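Local coordinates for protein 336aa long hypothetical dTDP-glucose 4,6-dehydratase (Pyrococcus horikoshii, PDB 2HUN) that binds NAD in a Rossmann-type domain and probably acts as a dTDP-glucose 4,6-dehydratase, at residues 89-94 and 148-153. Numbering follows the deposited sequence.
With NAD (nicotinamide-adenine-dinucleotide), chain C.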
loop_
_atom_site.group_PDB
_atom_site.type_symbol
_atom_site.label_atom_id
_atom_site.label_comp_id
_atom_site.label_asym_id
_atom_site.label_seq_id
_atom_site.Cartn_x
_atom_site.Cartn_y
_atom_site.Cartn_z
ATOM N N ASP A 89 -0.459 4.533 -18.479
ATOM C CA ASP A 89 -1.389 3.901 -19.414
ATOM C C ASP A 89 -1.158 2.403 -19.528
ATOM O O ASP A 89 -2.104 1.631 -19.671
ATOM C CB ASP A 89 -1.306 4.550 -20.798
ATOM C CG ASP A 89 -1.867 5.952 -20.809
ATOM O OD1 ASP A 89 -2.839 6.204 -20.066
ATOM O OD2 ASP A 89 -1.350 6.798 -21.563
ATOM N N ARG A 90 0.104 1.993 -19.471
ATOM C CA ARG A 90 0.423 0.575 -19.539
ATOM C C ARG A 90 -0.083 -0.139 -18.278
ATOM O O ARG A 90 -0.447 -1.316 -18.336
ATOM C CB ARG A 90 1.937 0.379 -19.691
ATOM C CG ARG A 90 2.409 0.345 -21.145
ATOM C CD ARG A 90 3.914 0.544 -21.276
ATOM N NE ARG A 90 4.700 -0.312 -20.403
ATOM C CZ ARG A 90 5.032 -1.557 -20.713
ATOM N NH1 ARG A 90 4.642 -2.064 -21.875
ATOM N NH2 ARG A 90 5.746 -2.290 -19.868
ATOM N N SER A 91 -0.119 0.573 -17.148
ATOM C CA SER A 91 -0.584 -0.032 -15.892
ATOM C C SER A 91 -2.097 -0.230 -15.908
ATOM O O SER A 91 -2.618 -1.133 -15.262
ATOM C CB SER A 91 -0.165 0.823 -14.676
ATOM O OG SER A 91 -0.925 2.014 -14.546
ATOM N N ILE A 92 -2.800 0.606 -16.666
ATOM C CA ILE A 92 -4.251 0.497 -16.767
ATOM C C ILE A 92 -4.644 -0.678 -17.665
ATOM O O ILE A 92 -5.646 -1.345 -17.416
ATOM C CB ILE A 92 -4.865 1.802 -17.320
ATOM C CG1 ILE A 92 -4.569 2.947 -16.348
ATOM C CG2 ILE A 92 -6.376 1.640 -17.526
ATOM C CD1 ILE A 92 -5.008 4.308 -16.825
ATOM N N SER A 93 -3.841 -0.935 -18.693
ATOM C CA SER A 93 -4.101 -2.029 -19.631
ATOM C C SER A 93 -3.723 -3.391 -19.055
ATOM O O SER A 93 -4.501 -4.337 -19.119
ATOM C CB SER A 93 -3.322 -1.803 -20.930
ATOM O OG SER A 93 -3.568 -0.509 -21.451
ATOM N N SER A 94 -2.518 -3.490 -18.506
ATOM C CA SER A 94 -2.057 -4.746 -17.922
ATOM C C SER A 94 -1.367 -4.481 -16.586
ATOM O O SER A 94 -0.142 -4.362 -16.516
ATOM C CB SER A 94 -1.088 -5.459 -18.870
ATOM O OG SER A 94 -0.743 -6.738 -18.358
ATOM N N SER A 148 -4.390 6.825 -7.985
ATOM C CA SER A 148 -5.459 6.820 -8.979
ATOM C C SER A 148 -5.202 5.903 -10.168
ATOM O O SER A 148 -5.984 5.888 -11.108
ATOM C CB SER A 148 -5.724 8.244 -9.489
ATOM O OG SER A 148 -4.623 8.732 -10.230
ATOM N N SER A 149 -4.115 5.139 -10.131
ATOM C CA SER A 149 -3.811 4.209 -11.220
ATOM C C SER A 149 -3.166 2.955 -10.655
ATOM O O SER A 149 -2.674 2.962 -9.529
ATOM C CB SER A 149 -2.863 4.854 -12.242
ATOM O OG SER A 149 -1.541 4.980 -11.730
ATOM N N PRO A 150 -3.168 1.852 -11.423
ATOM C CA PRO A 150 -2.551 0.624 -10.917
ATOM C C PRO A 150 -1.072 0.870 -10.648
ATOM O O PRO A 150 -0.481 0.277 -9.744
ATOM C CB PRO A 150 -2.781 -0.374 -12.052
ATOM C CG PRO A 150 -4.099 0.076 -12.615
ATOM C CD PRO A 150 -3.914 1.589 -12.667
ATOM N N TYR A 151 -0.473 1.748 -11.440
ATOM C CA TYR A 151 0.931 2.059 -11.247
ATOM C C TYR A 151 1.168 2.672 -9.864
ATOM O O TYR A 151 1.991 2.175 -9.094
ATOM C CB TYR A 151 1.429 3.038 -12.317
ATOM C CG TYR A 151 2.685 3.786 -11.911
ATOM C CD1 TYR A 151 3.878 3.105 -11.671
ATOM C CD2 TYR A 151 2.668 5.171 -11.729
ATOM C CE1 TYR A 151 5.028 3.781 -11.255
ATOM C CE2 TYR A 151 3.819 5.860 -11.313
ATOM C CZ TYR A 151 4.993 5.157 -11.080
ATOM O OH TYR A 151 6.143 5.817 -10.687
ATOM N N SER A 152 0.453 3.752 -9.556
ATOM C CA SER A 152 0.645 4.418 -8.273
ATOM C C SER A 152 0.106 3.577 -7.115
ATOM O O SER A 152 0.601 3.666 -5.995
ATOM C CB SER A 152 0.012 5.825 -8.281
ATOM O OG SER A 152 -1.385 5.790 -8.523
ATOM N N ALA A 153 -0.888 2.740 -7.389
ATOM C CA ALA A 153 -1.448 1.892 -6.342
ATOM C C ALA A 153 -0.441 0.807 -5.962
ATOM O O ALA A 153 -0.345 0.422 -4.787
ATOM C CB ALA A 153 -2.754 1.262 -6.807
HETATM P PA NAD C . 12.804 4.004 -15.899
HETATM O O1A NAD C . 11.582 3.442 -16.495
HETATM O O2A NAD C . 13.672 4.903 -16.711
HETATM O O5B NAD C . 13.713 2.769 -15.430
HETATM C C5B NAD C . 13.244 1.724 -14.564
HETATM C C4B NAD C . 14.411 0.727 -14.522
HETATM O O4B NAD C . 14.102 -0.366 -13.636
HETATM C C3B NAD C . 14.675 0.110 -15.925
HETATM O O3B NAD C . 16.083 0.110 -16.213
HETATM C C2B NAD C . 14.027 -1.282 -15.819
HETATM O O2B NAD C . 14.552 -2.295 -16.678
HETATM C C1B NAD C . 14.205 -1.604 -14.334
HETATM N N9A NAD C . 13.198 -2.542 -13.793
HETATM C C8A NAD C . 11.856 -2.449 -13.844
HETATM N N7A NAD C . 11.318 -3.505 -13.235
HETATM C C5A NAD C . 12.301 -4.280 -12.788
HETATM C C6A NAD C . 12.366 -5.513 -12.081
HETATM N N6A NAD C . 11.291 -6.190 -11.699
HETATM N N1A NAD C . 13.653 -6.022 -11.788
HETATM C C2A NAD C . 14.803 -5.326 -12.189
HETATM N N3A NAD C . 14.741 -4.166 -12.856
HETATM C C4A NAD C . 13.513 -3.662 -13.143
HETATM O O3 NAD C . 12.261 4.922 -14.720
HETATM P PN NAD C . 12.889 5.907 -13.651
HETATM O O1N NAD C . 12.198 7.189 -13.970
HETATM O O2N NAD C . 14.363 5.957 -13.735
HETATM O O5D NAD C . 12.284 5.416 -12.234
HETATM C C5D NAD C . 13.082 5.042 -11.107
HETATM C C4D NAD C . 12.194 5.064 -9.836
HETATM O O4D NAD C . 11.861 6.414 -9.471
HETATM C C3D NAD C . 10.885 4.285 -10.016
HETATM O O3D NAD C . 10.652 3.499 -8.819
HETATM C C2D NAD C . 9.821 5.405 -10.195
HETATM O O2D NAD C . 8.552 4.957 -9.710
HETATM C C1D NAD C . 10.429 6.537 -9.382
HETATM N N1N NAD C . 10.039 7.896 -9.811
HETATM C C2N NAD C . 10.446 8.452 -11.070
HETATM C C3N NAD C . 10.042 9.759 -11.397
HETATM C C7N NAD C . 10.453 10.426 -12.729
HETATM O O7N NAD C . 10.221 11.631 -12.887
HETATM N N7N NAD C . 11.058 9.704 -13.665
HETATM C C4N NAD C . 9.243 10.506 -10.494
HETATM C C5N NAD C . 8.851 9.941 -9.263
HETATM C C6N NAD C . 9.242 8.639 -8.908
#
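S91 OG sits between its own backbone N and carbonyl carbon (chi1 74°), a torsion that brings it against the first turn of helix 150-168, while Y151 CG is anti to its backbone N (chi1 159°); the ring beyond it leads away from helix 88-93 toward NAD. That first turn opens with a capping box in the NAD-binding Rossmann fold: S149 OG, at the N-cap, accepts from S152 N at 3.2 Å along a nearly straight bond (175°), and S152 OG accepts in return from S149 N, also at 3.2 Å but more bent. S91 OG lies 3.1 Å from Y151 N and 3.4 Å from Y151 CB; its hydrogen bond goes to V88 O, within its own helix. The P150 ring packs on the backbone of S91, its CG 3.3 Å from S91 O, and I92 CG1 meets P150 CD at 4.0 Å. An alanine at S149 would probably leave S152 N without its capping acceptor and the start of the helix less firmly fixed, since OG is the atom that accepts that bond. T168 of the second subunit packs on I92, S149 and P150, placing this junction of helices 88-93 and 150-168 beside the dimer interface. F98 and N102 of helix 96-116 touch Y151, F98 reaching S91 as well; K155, one turn further along helix 150-168, is hydrogen-bonded to NAD through NZ. The ribose hydroxyl O2D of NAD lies in the plane of the tyrosine ring, at its edge, and shares a 2.7 Å hydrogen bond with Y151 OH.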